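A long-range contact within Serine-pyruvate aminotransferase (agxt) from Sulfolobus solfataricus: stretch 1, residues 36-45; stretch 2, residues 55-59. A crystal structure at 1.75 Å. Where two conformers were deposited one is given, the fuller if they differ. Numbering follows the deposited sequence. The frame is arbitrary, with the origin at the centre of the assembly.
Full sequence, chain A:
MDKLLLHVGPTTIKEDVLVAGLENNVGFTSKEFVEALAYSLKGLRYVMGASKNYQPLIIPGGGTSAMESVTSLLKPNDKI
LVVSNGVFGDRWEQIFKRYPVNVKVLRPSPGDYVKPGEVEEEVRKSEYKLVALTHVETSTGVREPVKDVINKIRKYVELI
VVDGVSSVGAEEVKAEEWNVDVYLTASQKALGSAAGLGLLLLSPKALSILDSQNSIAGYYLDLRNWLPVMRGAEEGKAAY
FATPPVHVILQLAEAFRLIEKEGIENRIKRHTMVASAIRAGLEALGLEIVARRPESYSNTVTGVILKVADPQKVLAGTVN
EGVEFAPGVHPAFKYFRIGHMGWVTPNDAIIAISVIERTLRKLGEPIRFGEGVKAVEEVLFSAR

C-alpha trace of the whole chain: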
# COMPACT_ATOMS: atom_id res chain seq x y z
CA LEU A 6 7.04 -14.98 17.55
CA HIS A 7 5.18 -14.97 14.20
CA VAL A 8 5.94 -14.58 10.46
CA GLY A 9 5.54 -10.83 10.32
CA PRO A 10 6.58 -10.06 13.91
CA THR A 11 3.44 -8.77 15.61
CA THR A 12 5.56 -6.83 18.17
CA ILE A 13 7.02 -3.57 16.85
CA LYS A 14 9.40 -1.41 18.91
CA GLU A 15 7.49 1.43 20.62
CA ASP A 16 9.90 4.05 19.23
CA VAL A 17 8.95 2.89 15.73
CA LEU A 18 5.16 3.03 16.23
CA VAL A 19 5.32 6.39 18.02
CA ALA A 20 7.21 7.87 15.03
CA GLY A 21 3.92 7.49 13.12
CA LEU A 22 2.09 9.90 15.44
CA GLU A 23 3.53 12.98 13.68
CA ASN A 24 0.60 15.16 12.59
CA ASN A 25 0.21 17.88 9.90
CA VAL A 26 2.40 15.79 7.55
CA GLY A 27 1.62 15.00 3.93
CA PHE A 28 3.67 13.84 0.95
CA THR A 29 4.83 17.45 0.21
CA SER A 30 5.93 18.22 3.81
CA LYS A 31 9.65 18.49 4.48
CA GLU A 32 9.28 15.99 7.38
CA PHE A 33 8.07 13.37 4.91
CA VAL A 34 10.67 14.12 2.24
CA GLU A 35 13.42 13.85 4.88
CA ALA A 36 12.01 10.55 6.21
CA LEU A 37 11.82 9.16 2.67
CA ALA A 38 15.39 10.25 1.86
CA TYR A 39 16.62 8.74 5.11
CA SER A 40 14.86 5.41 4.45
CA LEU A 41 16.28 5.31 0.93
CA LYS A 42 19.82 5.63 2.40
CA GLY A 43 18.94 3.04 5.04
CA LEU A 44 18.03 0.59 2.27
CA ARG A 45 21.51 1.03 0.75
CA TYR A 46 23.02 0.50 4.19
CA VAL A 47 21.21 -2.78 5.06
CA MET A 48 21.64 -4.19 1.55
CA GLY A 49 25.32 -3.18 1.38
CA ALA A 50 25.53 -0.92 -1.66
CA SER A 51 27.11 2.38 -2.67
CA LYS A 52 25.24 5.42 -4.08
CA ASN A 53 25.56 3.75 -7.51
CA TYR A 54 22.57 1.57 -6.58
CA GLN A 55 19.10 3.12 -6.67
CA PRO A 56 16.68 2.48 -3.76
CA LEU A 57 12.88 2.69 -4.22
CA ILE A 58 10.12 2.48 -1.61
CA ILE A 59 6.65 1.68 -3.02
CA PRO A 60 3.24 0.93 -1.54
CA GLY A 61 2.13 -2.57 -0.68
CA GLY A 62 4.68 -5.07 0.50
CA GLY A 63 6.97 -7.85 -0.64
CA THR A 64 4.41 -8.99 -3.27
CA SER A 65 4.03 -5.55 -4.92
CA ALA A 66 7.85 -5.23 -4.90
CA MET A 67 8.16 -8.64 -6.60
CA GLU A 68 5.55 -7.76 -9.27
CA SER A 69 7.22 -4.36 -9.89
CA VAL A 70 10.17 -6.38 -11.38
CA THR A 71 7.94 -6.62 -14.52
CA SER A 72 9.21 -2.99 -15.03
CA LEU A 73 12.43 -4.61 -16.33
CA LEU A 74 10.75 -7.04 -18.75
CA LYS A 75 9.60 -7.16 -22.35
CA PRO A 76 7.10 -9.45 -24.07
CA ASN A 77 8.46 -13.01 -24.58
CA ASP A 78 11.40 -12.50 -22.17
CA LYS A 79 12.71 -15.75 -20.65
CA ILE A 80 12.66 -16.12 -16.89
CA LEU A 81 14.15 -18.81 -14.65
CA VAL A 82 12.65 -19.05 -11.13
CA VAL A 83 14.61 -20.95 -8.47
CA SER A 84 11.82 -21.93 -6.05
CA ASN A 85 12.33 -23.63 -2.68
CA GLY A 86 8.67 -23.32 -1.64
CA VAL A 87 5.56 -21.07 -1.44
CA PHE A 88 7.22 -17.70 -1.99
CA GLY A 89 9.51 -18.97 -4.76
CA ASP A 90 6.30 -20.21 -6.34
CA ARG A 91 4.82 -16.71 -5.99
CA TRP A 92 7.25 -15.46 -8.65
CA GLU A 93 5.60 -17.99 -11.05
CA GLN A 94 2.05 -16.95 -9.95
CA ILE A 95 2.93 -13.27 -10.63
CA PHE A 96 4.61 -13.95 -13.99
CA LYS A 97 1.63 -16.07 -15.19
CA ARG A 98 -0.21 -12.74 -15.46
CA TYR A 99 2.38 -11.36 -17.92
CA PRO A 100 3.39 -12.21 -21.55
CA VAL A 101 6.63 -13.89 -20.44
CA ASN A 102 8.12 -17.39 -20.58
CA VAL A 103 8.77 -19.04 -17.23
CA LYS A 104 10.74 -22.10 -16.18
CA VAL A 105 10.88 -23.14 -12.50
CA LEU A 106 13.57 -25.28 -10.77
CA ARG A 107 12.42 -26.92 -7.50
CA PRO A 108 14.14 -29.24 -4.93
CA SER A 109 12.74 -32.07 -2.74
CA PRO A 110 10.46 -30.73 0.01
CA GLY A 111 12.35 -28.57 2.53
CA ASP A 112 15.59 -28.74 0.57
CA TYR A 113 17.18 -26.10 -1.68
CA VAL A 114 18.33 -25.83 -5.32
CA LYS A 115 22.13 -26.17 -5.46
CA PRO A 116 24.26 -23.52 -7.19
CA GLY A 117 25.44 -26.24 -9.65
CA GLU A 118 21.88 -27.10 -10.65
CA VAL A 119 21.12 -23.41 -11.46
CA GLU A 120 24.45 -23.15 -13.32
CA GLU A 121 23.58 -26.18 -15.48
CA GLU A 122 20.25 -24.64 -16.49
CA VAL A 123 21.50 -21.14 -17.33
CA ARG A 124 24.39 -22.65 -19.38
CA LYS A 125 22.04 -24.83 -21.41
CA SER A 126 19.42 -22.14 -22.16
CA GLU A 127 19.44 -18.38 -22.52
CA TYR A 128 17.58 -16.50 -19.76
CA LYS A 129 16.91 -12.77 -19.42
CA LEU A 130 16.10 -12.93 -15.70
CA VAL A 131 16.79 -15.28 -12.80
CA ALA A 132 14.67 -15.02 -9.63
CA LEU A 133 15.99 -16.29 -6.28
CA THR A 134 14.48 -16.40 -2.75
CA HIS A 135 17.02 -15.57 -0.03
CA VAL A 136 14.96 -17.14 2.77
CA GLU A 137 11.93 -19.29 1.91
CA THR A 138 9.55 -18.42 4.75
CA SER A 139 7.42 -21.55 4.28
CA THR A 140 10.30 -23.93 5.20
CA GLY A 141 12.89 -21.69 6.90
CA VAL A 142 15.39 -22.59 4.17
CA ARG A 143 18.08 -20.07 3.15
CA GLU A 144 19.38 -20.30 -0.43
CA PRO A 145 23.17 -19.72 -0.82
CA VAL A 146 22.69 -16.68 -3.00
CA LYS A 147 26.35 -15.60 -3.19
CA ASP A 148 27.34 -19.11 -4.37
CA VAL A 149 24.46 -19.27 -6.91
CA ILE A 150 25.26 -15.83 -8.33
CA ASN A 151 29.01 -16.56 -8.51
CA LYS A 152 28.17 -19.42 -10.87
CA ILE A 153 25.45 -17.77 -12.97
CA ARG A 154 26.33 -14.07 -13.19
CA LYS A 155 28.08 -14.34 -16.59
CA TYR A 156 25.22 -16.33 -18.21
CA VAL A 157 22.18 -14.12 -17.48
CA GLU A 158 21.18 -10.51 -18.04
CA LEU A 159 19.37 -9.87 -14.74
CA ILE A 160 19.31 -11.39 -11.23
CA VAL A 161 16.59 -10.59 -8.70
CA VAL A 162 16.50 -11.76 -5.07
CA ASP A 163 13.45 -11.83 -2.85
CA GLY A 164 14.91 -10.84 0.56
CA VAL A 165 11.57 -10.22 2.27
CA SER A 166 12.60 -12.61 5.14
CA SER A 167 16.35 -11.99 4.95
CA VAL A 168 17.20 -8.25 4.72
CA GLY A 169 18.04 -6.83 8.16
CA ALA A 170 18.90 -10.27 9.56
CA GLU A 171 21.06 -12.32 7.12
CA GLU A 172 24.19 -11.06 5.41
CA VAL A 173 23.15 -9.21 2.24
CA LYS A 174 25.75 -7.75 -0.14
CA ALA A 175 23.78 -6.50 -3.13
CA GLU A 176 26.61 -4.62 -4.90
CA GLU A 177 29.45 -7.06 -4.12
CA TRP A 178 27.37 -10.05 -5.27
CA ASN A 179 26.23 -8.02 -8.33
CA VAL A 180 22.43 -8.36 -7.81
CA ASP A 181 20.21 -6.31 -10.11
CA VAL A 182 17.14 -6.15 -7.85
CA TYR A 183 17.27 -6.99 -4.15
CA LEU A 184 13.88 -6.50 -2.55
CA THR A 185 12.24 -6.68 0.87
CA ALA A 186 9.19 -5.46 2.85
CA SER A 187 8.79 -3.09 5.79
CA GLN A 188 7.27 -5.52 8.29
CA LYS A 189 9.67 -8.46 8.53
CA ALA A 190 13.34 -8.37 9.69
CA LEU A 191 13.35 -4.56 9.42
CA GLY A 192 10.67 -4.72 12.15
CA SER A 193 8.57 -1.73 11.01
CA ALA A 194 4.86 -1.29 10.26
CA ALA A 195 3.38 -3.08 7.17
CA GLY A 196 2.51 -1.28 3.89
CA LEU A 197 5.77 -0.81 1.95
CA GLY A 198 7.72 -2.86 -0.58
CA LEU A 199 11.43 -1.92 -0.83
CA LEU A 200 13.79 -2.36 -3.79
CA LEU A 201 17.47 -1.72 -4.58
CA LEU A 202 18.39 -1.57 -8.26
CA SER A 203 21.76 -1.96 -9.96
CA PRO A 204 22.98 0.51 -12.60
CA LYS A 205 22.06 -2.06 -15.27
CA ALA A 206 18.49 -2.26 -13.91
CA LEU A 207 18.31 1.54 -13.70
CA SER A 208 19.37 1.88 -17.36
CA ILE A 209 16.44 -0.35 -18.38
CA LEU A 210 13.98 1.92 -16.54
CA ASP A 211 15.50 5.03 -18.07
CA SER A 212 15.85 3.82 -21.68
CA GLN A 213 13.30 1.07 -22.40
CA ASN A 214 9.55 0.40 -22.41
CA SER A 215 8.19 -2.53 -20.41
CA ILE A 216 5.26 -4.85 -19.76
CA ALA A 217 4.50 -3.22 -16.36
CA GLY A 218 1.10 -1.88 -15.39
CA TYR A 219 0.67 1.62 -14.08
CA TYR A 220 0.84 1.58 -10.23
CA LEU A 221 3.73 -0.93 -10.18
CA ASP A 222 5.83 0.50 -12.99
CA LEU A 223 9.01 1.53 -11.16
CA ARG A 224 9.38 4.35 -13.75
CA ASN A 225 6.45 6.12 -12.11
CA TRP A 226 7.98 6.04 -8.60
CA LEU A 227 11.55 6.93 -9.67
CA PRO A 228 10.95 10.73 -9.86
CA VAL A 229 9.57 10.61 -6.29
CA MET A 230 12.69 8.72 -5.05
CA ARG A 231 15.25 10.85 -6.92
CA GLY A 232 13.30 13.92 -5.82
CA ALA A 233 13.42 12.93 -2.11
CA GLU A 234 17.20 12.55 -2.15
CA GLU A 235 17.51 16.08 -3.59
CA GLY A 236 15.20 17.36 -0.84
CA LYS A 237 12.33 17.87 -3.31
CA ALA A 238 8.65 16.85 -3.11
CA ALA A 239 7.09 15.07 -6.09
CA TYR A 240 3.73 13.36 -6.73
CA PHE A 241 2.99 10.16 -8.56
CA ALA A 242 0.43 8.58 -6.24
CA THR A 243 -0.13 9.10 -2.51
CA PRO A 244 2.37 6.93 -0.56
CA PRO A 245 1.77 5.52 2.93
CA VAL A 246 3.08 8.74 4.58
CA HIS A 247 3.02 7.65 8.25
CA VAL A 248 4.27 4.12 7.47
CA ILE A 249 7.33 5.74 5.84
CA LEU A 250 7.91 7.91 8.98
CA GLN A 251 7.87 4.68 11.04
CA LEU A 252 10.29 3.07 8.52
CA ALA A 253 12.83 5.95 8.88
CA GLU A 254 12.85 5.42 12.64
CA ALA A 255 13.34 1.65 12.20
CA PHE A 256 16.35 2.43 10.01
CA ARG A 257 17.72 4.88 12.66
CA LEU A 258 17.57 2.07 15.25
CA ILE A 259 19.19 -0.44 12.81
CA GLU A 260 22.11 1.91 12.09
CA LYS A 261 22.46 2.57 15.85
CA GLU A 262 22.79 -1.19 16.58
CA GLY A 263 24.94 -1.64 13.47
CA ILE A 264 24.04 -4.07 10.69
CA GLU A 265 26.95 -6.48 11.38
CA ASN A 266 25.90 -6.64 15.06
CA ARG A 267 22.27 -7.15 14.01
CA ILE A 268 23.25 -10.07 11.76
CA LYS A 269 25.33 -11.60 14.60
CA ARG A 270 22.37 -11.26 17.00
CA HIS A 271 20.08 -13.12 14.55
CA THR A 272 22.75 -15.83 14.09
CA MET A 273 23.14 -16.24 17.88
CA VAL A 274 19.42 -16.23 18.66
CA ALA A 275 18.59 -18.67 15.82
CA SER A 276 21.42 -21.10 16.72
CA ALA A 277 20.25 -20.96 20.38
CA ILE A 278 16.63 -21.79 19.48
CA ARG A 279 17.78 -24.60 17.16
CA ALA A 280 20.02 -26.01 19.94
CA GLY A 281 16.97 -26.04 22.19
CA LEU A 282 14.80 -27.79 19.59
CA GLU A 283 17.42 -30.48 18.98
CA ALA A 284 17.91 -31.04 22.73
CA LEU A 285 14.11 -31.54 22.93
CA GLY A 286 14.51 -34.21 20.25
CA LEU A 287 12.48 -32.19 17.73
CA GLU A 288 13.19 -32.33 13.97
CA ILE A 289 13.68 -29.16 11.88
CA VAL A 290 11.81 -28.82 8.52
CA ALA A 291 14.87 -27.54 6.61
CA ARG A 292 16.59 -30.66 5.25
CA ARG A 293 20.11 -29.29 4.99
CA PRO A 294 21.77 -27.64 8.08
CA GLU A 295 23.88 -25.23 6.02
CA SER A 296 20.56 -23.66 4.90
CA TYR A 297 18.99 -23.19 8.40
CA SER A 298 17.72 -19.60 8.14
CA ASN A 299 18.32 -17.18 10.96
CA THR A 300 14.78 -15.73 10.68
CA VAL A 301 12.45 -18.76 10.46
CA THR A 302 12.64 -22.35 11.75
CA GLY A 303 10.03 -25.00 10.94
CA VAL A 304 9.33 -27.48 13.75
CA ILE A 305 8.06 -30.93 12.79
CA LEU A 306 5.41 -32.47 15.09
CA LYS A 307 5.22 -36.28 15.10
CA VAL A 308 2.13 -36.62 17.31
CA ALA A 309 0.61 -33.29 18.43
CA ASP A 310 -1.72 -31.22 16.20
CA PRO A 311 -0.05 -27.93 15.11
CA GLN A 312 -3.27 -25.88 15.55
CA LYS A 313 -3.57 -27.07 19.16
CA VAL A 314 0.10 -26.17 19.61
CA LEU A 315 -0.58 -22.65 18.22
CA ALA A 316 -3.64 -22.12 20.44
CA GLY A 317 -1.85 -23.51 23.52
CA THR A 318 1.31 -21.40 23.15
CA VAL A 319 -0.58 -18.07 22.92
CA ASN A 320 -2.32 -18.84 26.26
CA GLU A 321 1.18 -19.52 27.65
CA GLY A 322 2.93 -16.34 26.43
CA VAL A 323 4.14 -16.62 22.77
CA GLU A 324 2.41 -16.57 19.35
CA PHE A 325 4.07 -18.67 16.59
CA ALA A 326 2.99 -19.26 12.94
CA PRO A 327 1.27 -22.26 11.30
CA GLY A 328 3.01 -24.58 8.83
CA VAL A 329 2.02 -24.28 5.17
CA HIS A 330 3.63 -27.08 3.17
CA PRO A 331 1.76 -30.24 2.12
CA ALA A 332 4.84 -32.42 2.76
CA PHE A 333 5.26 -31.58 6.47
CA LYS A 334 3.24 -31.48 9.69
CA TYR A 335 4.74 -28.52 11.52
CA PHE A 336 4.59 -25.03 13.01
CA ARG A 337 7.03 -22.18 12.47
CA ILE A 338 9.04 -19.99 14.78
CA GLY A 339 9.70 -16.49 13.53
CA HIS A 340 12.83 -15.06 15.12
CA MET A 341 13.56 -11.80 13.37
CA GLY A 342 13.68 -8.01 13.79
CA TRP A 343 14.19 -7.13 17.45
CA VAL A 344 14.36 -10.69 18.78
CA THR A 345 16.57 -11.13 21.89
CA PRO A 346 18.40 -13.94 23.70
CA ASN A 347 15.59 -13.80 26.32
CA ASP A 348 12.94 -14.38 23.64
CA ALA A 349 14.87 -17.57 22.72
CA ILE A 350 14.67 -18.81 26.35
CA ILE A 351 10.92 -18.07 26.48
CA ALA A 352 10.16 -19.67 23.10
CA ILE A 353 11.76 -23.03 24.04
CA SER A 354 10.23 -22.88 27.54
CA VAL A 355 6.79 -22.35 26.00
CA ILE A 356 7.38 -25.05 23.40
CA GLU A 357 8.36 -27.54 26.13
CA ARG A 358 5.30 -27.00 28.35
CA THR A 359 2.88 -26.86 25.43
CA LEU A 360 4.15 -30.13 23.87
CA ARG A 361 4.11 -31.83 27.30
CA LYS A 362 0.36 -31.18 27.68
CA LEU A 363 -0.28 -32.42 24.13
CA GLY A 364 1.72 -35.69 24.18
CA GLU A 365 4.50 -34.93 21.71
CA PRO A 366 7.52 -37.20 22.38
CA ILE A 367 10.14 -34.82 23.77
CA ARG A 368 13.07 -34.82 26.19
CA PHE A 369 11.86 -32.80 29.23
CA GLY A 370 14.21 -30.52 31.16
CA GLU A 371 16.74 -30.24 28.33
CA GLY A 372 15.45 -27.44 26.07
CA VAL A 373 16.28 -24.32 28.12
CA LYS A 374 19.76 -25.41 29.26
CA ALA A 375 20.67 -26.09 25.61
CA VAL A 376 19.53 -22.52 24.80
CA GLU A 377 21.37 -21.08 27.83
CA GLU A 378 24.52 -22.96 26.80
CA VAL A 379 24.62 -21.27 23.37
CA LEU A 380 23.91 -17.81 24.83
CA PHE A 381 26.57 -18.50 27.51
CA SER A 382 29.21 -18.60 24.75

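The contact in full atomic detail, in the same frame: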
# COMPACT_ATOMS: atom_id res chain seq x y z
N ALA A 36 12.16 11.93 5.74
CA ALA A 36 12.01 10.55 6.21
C ALA A 36 12.21 9.58 5.04
O ALA A 36 12.86 8.55 5.17
CB ALA A 36 10.63 10.36 6.87
N LEU A 37 11.67 9.95 3.88
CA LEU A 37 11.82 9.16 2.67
C LEU A 37 13.28 9.08 2.25
O LEU A 37 13.78 8.00 1.99
CB LEU A 37 10.95 9.70 1.53
CG LEU A 37 11.01 8.94 0.19
CD1 LEU A 37 10.82 7.44 0.36
CD2 LEU A 37 9.98 9.47 -0.82
N ALA A 38 13.96 10.22 2.20
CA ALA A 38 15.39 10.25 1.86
C ALA A 38 16.22 9.39 2.81
O ALA A 38 17.12 8.65 2.39
CB ALA A 38 15.92 11.71 1.86
N TYR A 39 15.92 9.51 4.10
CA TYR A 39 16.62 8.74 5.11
C TYR A 39 16.40 7.22 4.95
O TYR A 39 17.33 6.42 5.11
CB TYR A 39 16.25 9.22 6.51
CG TYR A 39 17.06 8.55 7.59
CD1 TYR A 39 18.30 9.10 8.00
CD2 TYR A 39 16.64 7.36 8.16
CE1 TYR A 39 19.06 8.48 9.00
CE2 TYR A 39 17.39 6.73 9.15
CZ TYR A 39 18.61 7.29 9.56
OH TYR A 39 19.35 6.66 10.52
N SER A 40 15.16 6.83 4.66
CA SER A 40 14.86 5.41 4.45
C SER A 40 15.56 4.87 3.20
O SER A 40 16.07 3.74 3.21
CB SER A 40 13.34 5.18 4.39
OG SER A 40 12.76 5.58 5.61
N LEU A 41 15.58 5.68 2.14
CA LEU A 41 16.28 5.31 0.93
C LEU A 41 17.76 5.01 1.22
O LEU A 41 18.29 4.00 0.75
CB LEU A 41 16.09 6.37 -0.16
CG LEU A 41 14.66 6.53 -0.69
CD1 LEU A 41 14.56 7.70 -1.60
CD2 LEU A 41 14.18 5.26 -1.41
N LYS A 42 18.41 5.87 2.01
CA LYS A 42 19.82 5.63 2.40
C LYS A 42 19.97 4.39 3.26
O LYS A 42 20.93 3.62 3.09
CB LYS A 42 20.42 6.85 3.13
CG LYS A 42 20.53 8.04 2.24
CD LYS A 42 21.11 9.24 2.97
CE LYS A 42 20.66 10.54 2.31
NZ LYS A 42 21.16 10.68 0.91
N GLY A 43 19.00 4.19 4.16
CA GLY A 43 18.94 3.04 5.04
C GLY A 43 18.84 1.74 4.28
O GLY A 43 19.44 0.75 4.70
N LEU A 44 18.09 1.74 3.17
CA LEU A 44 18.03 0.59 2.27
C LEU A 44 19.41 0.25 1.71
O LEU A 44 19.80 -0.91 1.70
CB LEU A 44 17.00 0.81 1.14
CG LEU A 44 16.49 -0.42 0.37
CD1 LEU A 44 16.00 -1.57 1.27
CD2 LEU A 44 15.38 -0.02 -0.59
N ARG A 45 20.14 1.27 1.24
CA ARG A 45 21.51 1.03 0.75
C ARG A 45 22.39 0.42 1.83
O ARG A 45 23.17 -0.50 1.57
CB ARG A 45 22.15 2.32 0.23
CG ARG A 45 21.59 2.85 -1.08
CD ARG A 45 22.63 3.72 -1.78
NE ARG A 45 22.05 4.55 -2.85
CZ ARG A 45 21.39 5.68 -2.64
NH1 ARG A 45 21.21 6.12 -1.42
NH2 ARG A 45 20.89 6.35 -3.66
N GLN A 55 20.27 2.27 -6.87
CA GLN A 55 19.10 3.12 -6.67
C GLN A 55 18.03 2.45 -5.78
O GLN A 55 17.45 1.44 -6.18
CB GLN A 55 18.48 3.49 -8.03
CG GLN A 55 17.19 4.32 -7.93
CD GLN A 55 17.42 5.68 -7.31
OE1 GLN A 55 18.05 6.54 -7.91
NE2 GLN A 55 16.90 5.89 -6.11
N PRO A 56 17.78 3.02 -4.59
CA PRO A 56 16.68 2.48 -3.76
C PRO A 56 15.31 3.02 -4.21
O PRO A 56 15.20 4.14 -4.70
CB PRO A 56 17.02 2.99 -2.36
CG PRO A 56 17.76 4.33 -2.66
CD PRO A 56 18.56 4.05 -3.89
N LEU A 57 14.25 2.20 -4.05
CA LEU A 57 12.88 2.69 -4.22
C LEU A 57 12.00 2.10 -3.11
O LEU A 57 12.18 0.94 -2.71
CB LEU A 57 12.28 2.30 -5.58
CG LEU A 57 12.91 2.83 -6.88
CD1 LEU A 57 13.85 1.78 -7.46
CD2 LEU A 57 11.89 3.27 -7.92
N ILE A 58 11.08 2.91 -2.61
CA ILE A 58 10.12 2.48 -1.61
C ILE A 58 8.73 2.67 -2.22
O ILE A 58 8.38 3.76 -2.66
CB ILE A 58 10.34 3.26 -0.30
CG1 ILE A 58 11.73 2.90 0.28
CG2 ILE A 58 9.21 3.02 0.71
CD1 ILE A 58 12.18 3.82 1.44
N ILE A 59 7.95 1.59 -2.31
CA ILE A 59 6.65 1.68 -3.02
C ILE A 59 5.57 1.17 -2.10
O ILE A 59 5.88 0.49 -1.12
CB ILE A 59 6.66 0.89 -4.37
CG1 ILE A 59 6.91 -0.62 -4.14
CG2 ILE A 59 7.79 1.44 -5.34
CD1 ILE A 59 6.66 -1.52 -5.39
O HOH W 1 20.97 6.17 -6.81

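Residues 36-45 lie within a longer helix, and residues 55-59 form a strand that continues later in the chain. The two segments run obliquely, their N-to-C directions 124° apart, and their axes approach to 7.8 Å. Backbones come nearest where the CA atoms of Leu41 and Pro56 stand 5.5 Å apart. No hydrogen bond crosses the interface directly; the helix is held by its own i to i+4 ladder, in which the last bond, from Arg45 N to Leu41 O at 3.3 Å, is weak. What joins the two is shape and apolar surface, 389 Å² buried in all.

The strand supplies its part by alternation. Pro56 and Ile58 point their CA-to-CB bonds toward the helix, while Gln55 and Leu57 point away, so two residues carry most of the strand's buried area. The helix answers with Leu37, Ser40, Leu41, Leu44 and Arg45, the three- and four-residue spacing that keeps side chains on one side of a helix.

Pro56 is the centre of the contact. Its CG lies 3.5 Å from Leu41 O, so the ring rests against helix backbone as well as side chain. Leu44 adds its CD2 at 3.9 Å from Pro56 CB, and reaches 4.0 Å from Leu57 O with the same methyl. The compact ring, with its CA-to-CB bond toward the helix, presents apolar carbons to Leu41, Leu44 and Arg45.

Ile58 fills the other part of the interface. Its CD1 sits 3.4 Å from Ser40 CB and 4.0 Å from Leu37 CD1 and also meets Leu41, so one methyl meets three helix residues. Ser40 brings little bulk here, and its hydroxyl is occupied within the helix: OG donates to Ala36 O at 3.0 Å. A polar residue is thereby accommodated in a buried apolar setting. Leu41 bridges the two clusters: its CB lies 3.6 Å from Pro56 CG, and its CD2 lies 3.8 Å from both Pro56 CB and Ile58 CD1 and 4.0 Å from Leu57 CA.

Arg45 closes the contact at the more open end. Its CA-to-CB bond points sideways, but the side chain, extended through chi2 and chi3 (both t), brings its end nearer the strand, where Pro56 CD lies over one face of the guanidinium, 3.3 Å from Arg45 NH2. The flat face accepts apolar carbon while the nitrogens keep hydrogen-bonding partners elsewhere in the structure. NH2 also donates to a water at 3.2 Å, which lies 3.1 Å from Gln55 OE1 in a weak bond. The Gln55 amide folds forward over the next residue, NE2 donating to Pro56 O at 2.8 Å.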